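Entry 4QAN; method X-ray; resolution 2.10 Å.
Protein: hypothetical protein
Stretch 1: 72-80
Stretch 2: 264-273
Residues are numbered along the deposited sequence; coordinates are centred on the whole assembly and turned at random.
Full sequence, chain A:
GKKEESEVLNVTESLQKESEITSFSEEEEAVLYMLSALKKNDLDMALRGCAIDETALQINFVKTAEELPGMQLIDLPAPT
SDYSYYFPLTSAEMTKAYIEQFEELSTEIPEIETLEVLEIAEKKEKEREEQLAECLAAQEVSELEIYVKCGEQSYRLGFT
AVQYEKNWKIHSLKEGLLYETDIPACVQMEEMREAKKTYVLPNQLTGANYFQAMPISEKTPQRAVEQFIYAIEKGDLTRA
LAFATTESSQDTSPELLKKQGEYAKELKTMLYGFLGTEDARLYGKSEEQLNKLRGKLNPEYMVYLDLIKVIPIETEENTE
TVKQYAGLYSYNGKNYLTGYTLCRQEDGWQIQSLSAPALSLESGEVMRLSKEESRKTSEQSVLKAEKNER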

# COMPACT_ATOMS: atom_id res chain seq x y z
N GLN A 72 -4.88 -7.19 -12.53
CA GLN A 72 -3.84 -6.61 -13.38
C GLN A 72 -2.75 -6.11 -12.45
O GLN A 72 -2.99 -5.83 -11.28
CB GLN A 72 -4.36 -5.56 -14.36
CG GLN A 72 -4.94 -4.30 -13.76
CD GLN A 72 -5.41 -3.34 -14.84
OE1 GLN A 72 -5.51 -3.70 -16.02
NE2 GLN A 72 -5.70 -2.10 -14.45
N LEU A 73 -1.54 -6.05 -12.99
CA LEU A 73 -0.32 -5.84 -12.21
C LEU A 73 -0.33 -4.55 -11.39
O LEU A 73 0.03 -4.57 -10.22
CB LEU A 73 0.90 -5.89 -13.15
CG LEU A 73 2.27 -5.86 -12.48
CD1 LEU A 73 2.46 -7.10 -11.63
CD2 LEU A 73 3.36 -5.77 -13.53
N ILE A 74 -0.77 -3.43 -11.97
CA ILE A 74 -0.83 -2.16 -11.22
C ILE A 74 -1.81 -2.18 -10.05
O ILE A 74 -1.77 -1.27 -9.23
CB ILE A 74 -1.18 -0.91 -12.05
CG1 ILE A 74 -2.39 -1.17 -12.95
CG2 ILE A 74 0.02 -0.41 -12.84
CD1 ILE A 74 -3.17 0.09 -13.24
N ASP A 75 -2.68 -3.20 -9.96
CA ASP A 75 -3.58 -3.34 -8.81
C ASP A 75 -2.99 -4.16 -7.67
O ASP A 75 -3.60 -4.28 -6.61
CB ASP A 75 -4.93 -3.92 -9.25
CG ASP A 75 -5.69 -2.98 -10.19
OD1 ASP A 75 -5.47 -1.76 -10.16
OD2 ASP A 75 -6.52 -3.48 -10.98
N LEU A 76 -1.80 -4.73 -7.87
CA LEU A 76 -1.09 -5.43 -6.80
C LEU A 76 0.08 -4.59 -6.26
O LEU A 76 0.74 -3.91 -7.05
CB LEU A 76 -0.58 -6.79 -7.29
CG LEU A 76 -1.65 -7.88 -7.48
CD1 LEU A 76 -1.05 -9.13 -8.10
CD2 LEU A 76 -2.35 -8.22 -6.17
N PRO A 77 0.36 -4.66 -4.94
CA PRO A 77 1.51 -3.93 -4.36
C PRO A 77 2.85 -4.30 -5.00
O PRO A 77 3.00 -5.39 -5.54
CB PRO A 77 1.51 -4.35 -2.88
CG PRO A 77 0.12 -4.82 -2.60
CD PRO A 77 -0.43 -5.36 -3.90
N ALA A 78 3.80 -3.38 -4.94
CA ALA A 78 5.10 -3.54 -5.60
C ALA A 78 5.83 -4.77 -5.08
O ALA A 78 5.59 -5.16 -3.93
CB ALA A 78 5.96 -2.30 -5.39
N PRO A 79 6.71 -5.38 -5.92
CA PRO A 79 7.41 -6.62 -5.61
C PRO A 79 8.64 -6.47 -4.67
O PRO A 79 9.79 -6.76 -5.05
CB PRO A 79 7.82 -7.13 -7.00
CG PRO A 79 8.03 -5.89 -7.78
CD PRO A 79 6.95 -4.97 -7.32
N THR A 80 8.37 -6.05 -3.45
CA THR A 80 9.40 -5.78 -2.46
C THR A 80 10.15 -7.05 -2.06
O THR A 80 11.33 -6.99 -1.75
CB THR A 80 8.81 -5.09 -1.22
OG1 THR A 80 8.54 -3.72 -1.54
CG2 THR A 80 9.76 -5.13 -0.03
N ALA A 264 1.35 6.18 -3.31
CA ALA A 264 2.26 5.08 -3.54
C ALA A 264 1.88 4.29 -4.80
O ALA A 264 2.75 3.89 -5.59
CB ALA A 264 2.29 4.15 -2.34
N LYS A 265 0.59 4.05 -4.95
CA LYS A 265 0.08 3.40 -6.13
C LYS A 265 0.37 4.18 -7.39
O LYS A 265 0.75 3.57 -8.40
CB LYS A 265 -1.42 3.15 -6.01
CG LYS A 265 -1.90 2.21 -7.09
CD LYS A 265 -3.36 1.86 -6.96
CE LYS A 265 -3.72 0.89 -8.07
NZ LYS A 265 -5.16 0.60 -8.06
N GLU A 266 0.17 5.51 -7.36
CA GLU A 266 0.44 6.39 -8.52
C GLU A 266 1.92 6.41 -8.87
O GLU A 266 2.30 6.46 -10.05
CB GLU A 266 0.08 7.87 -8.25
CG GLU A 266 -1.39 8.27 -8.15
CD GLU A 266 -1.56 9.77 -7.75
OE1 GLU A 266 -1.09 10.73 -8.46
OE2 GLU A 266 -2.21 10.00 -6.70
N LEU A 267 2.75 6.42 -7.83
CA LEU A 267 4.19 6.42 -7.99
C LEU A 267 4.63 5.10 -8.63
O LEU A 267 5.27 5.09 -9.70
CB LEU A 267 4.87 6.66 -6.63
CG LEU A 267 6.39 6.54 -6.50
CD1 LEU A 267 7.12 7.15 -7.68
CD2 LEU A 267 6.88 7.18 -5.20
N LYS A 268 4.25 3.99 -8.01
CA LYS A 268 4.44 2.65 -8.59
C LYS A 268 4.04 2.59 -10.05
O LYS A 268 4.74 2.04 -10.90
CB LYS A 268 3.60 1.63 -7.83
CG LYS A 268 3.77 0.20 -8.34
CD LYS A 268 2.79 -0.77 -7.74
CE LYS A 268 1.37 -0.49 -8.19
NZ LYS A 268 0.40 -1.28 -7.37
N THR A 269 2.90 3.20 -10.34
CA THR A 269 2.35 3.16 -11.65
C THR A 269 3.28 3.90 -12.62
O THR A 269 3.51 3.44 -13.75
CB THR A 269 0.93 3.73 -11.63
OG1 THR A 269 0.12 2.86 -10.82
CG2 THR A 269 0.34 3.82 -13.03
N MSE A 270 3.84 5.01 -12.16
CA MSE A 270 4.79 5.80 -12.95
C MSE A 270 6.04 4.98 -13.21
O MSE A 270 6.49 4.88 -14.34
CB MSE A 270 5.09 7.12 -12.23
CG MSE A 270 6.10 7.90 -13.07
SE MSE A 270 6.61 9.63 -12.30
CE MSE A 270 7.96 8.97 -11.03
N LEU A 271 6.60 4.37 -12.18
CA LEU A 271 7.78 3.54 -12.36
C LEU A 271 7.51 2.38 -13.33
O LEU A 271 8.36 2.06 -14.17
CB LEU A 271 8.28 2.98 -11.02
CG LEU A 271 8.57 4.00 -9.92
CD1 LEU A 271 8.95 3.28 -8.64
CD2 LEU A 271 9.65 4.99 -10.32
N TYR A 272 6.32 1.77 -13.24
CA TYR A 272 5.97 0.67 -14.13
C TYR A 272 5.91 1.19 -15.57
O TYR A 272 6.25 0.47 -16.52
CB TYR A 272 4.63 0.03 -13.73
CG TYR A 272 4.68 -0.90 -12.51
CD1 TYR A 272 5.80 -0.99 -11.68
CD2 TYR A 272 3.58 -1.70 -12.21
CE1 TYR A 272 5.81 -1.84 -10.59
CE2 TYR A 272 3.58 -2.54 -11.11
CZ TYR A 272 4.69 -2.61 -10.31
OH TYR A 272 4.66 -3.46 -9.24
N GLY A 273 5.52 2.45 -15.72
CA GLY A 273 5.51 3.09 -17.05
C GLY A 273 6.90 3.13 -17.69
O GLY A 273 7.05 2.84 -18.88
O HOH W 1 2.54 -4.91 -8.78

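Three side chains carry most of this contact: Tyr272 and Lys268 on the helix, and Ile74 in the short 3-10 segment of the other stretch. Tyr272 and Lys268 sit one helical turn apart, linked by the backbone hydrogen bond from Tyr272 N to Lys268 O (2.8 Å), and both direct their CA-to-CB bonds toward the other stretch. One supplies a flat apolar surface, the other a charge on a long tether.

Tyr272, with chi1 near -77° (m), lays its ring among three residues of the other stretch. Leu73 CG lies 3.8 Å from Tyr272 CE2, and Ile74 CG2 lies 3.8 Å from Tyr272 CD2, both approaching obliquely. Pro79 meets the ring at its edge, its CD 3.3 Å from Tyr272 OH. A tyrosine suits this place: its ring reaches from Ile74 to Pro79, and its hydroxyl puts a polar atom at the end. That hydroxyl is not left dry: Tyr272 OH is 2.6 Å from water 1, which in turn donates to Leu76 O at 2.7 Å, so the water links the tip of the ring to the loop backbone.

Lys268 is the polar centre. Its chain is extended at chi1 and chi2 (both t), then bends at chi3 (p, 68°), and its NZ donates to Ile74 O at 2.9 Å and to Leu76 O at 2.7 Å. One carbonyl lies within the 3-10 segment and the other just beyond its end, so one ammonium group bridges two carbonyls two residues apart. Burying a lysine is costly, but here NZ is also hydrogen-bonded elsewhere in the structure. The aliphatic part is used as well: Lys268 CD packs 4.2 Å from Ala78 CB, where a small side chain accompanies the close passage of the loop.

Ile74 joins the two themes. Its carbonyl receives Lys268, while its CG2 touches both the Tyr272 ring and Thr269, at 3.8 Å from Thr269 OG1. The CA atoms of Ile74 and Thr269 are 6.2 Å apart, and a compact threonine fits this near approach; its OG1 donates to Lys265 O at 2.6 Å, satisfying the hydroxyl within the helix.

Lys265, partly exposed like Asp75, reaches out fully extended, all four chi angles t, and its NZ forms a salt bridge with Asp75 OD1 at 3.2 Å. The rule legible here is simple: apolar packing around one ring, backbone carbonyls gathered by one buried lysine, and a salt bridge between two partly exposed residues.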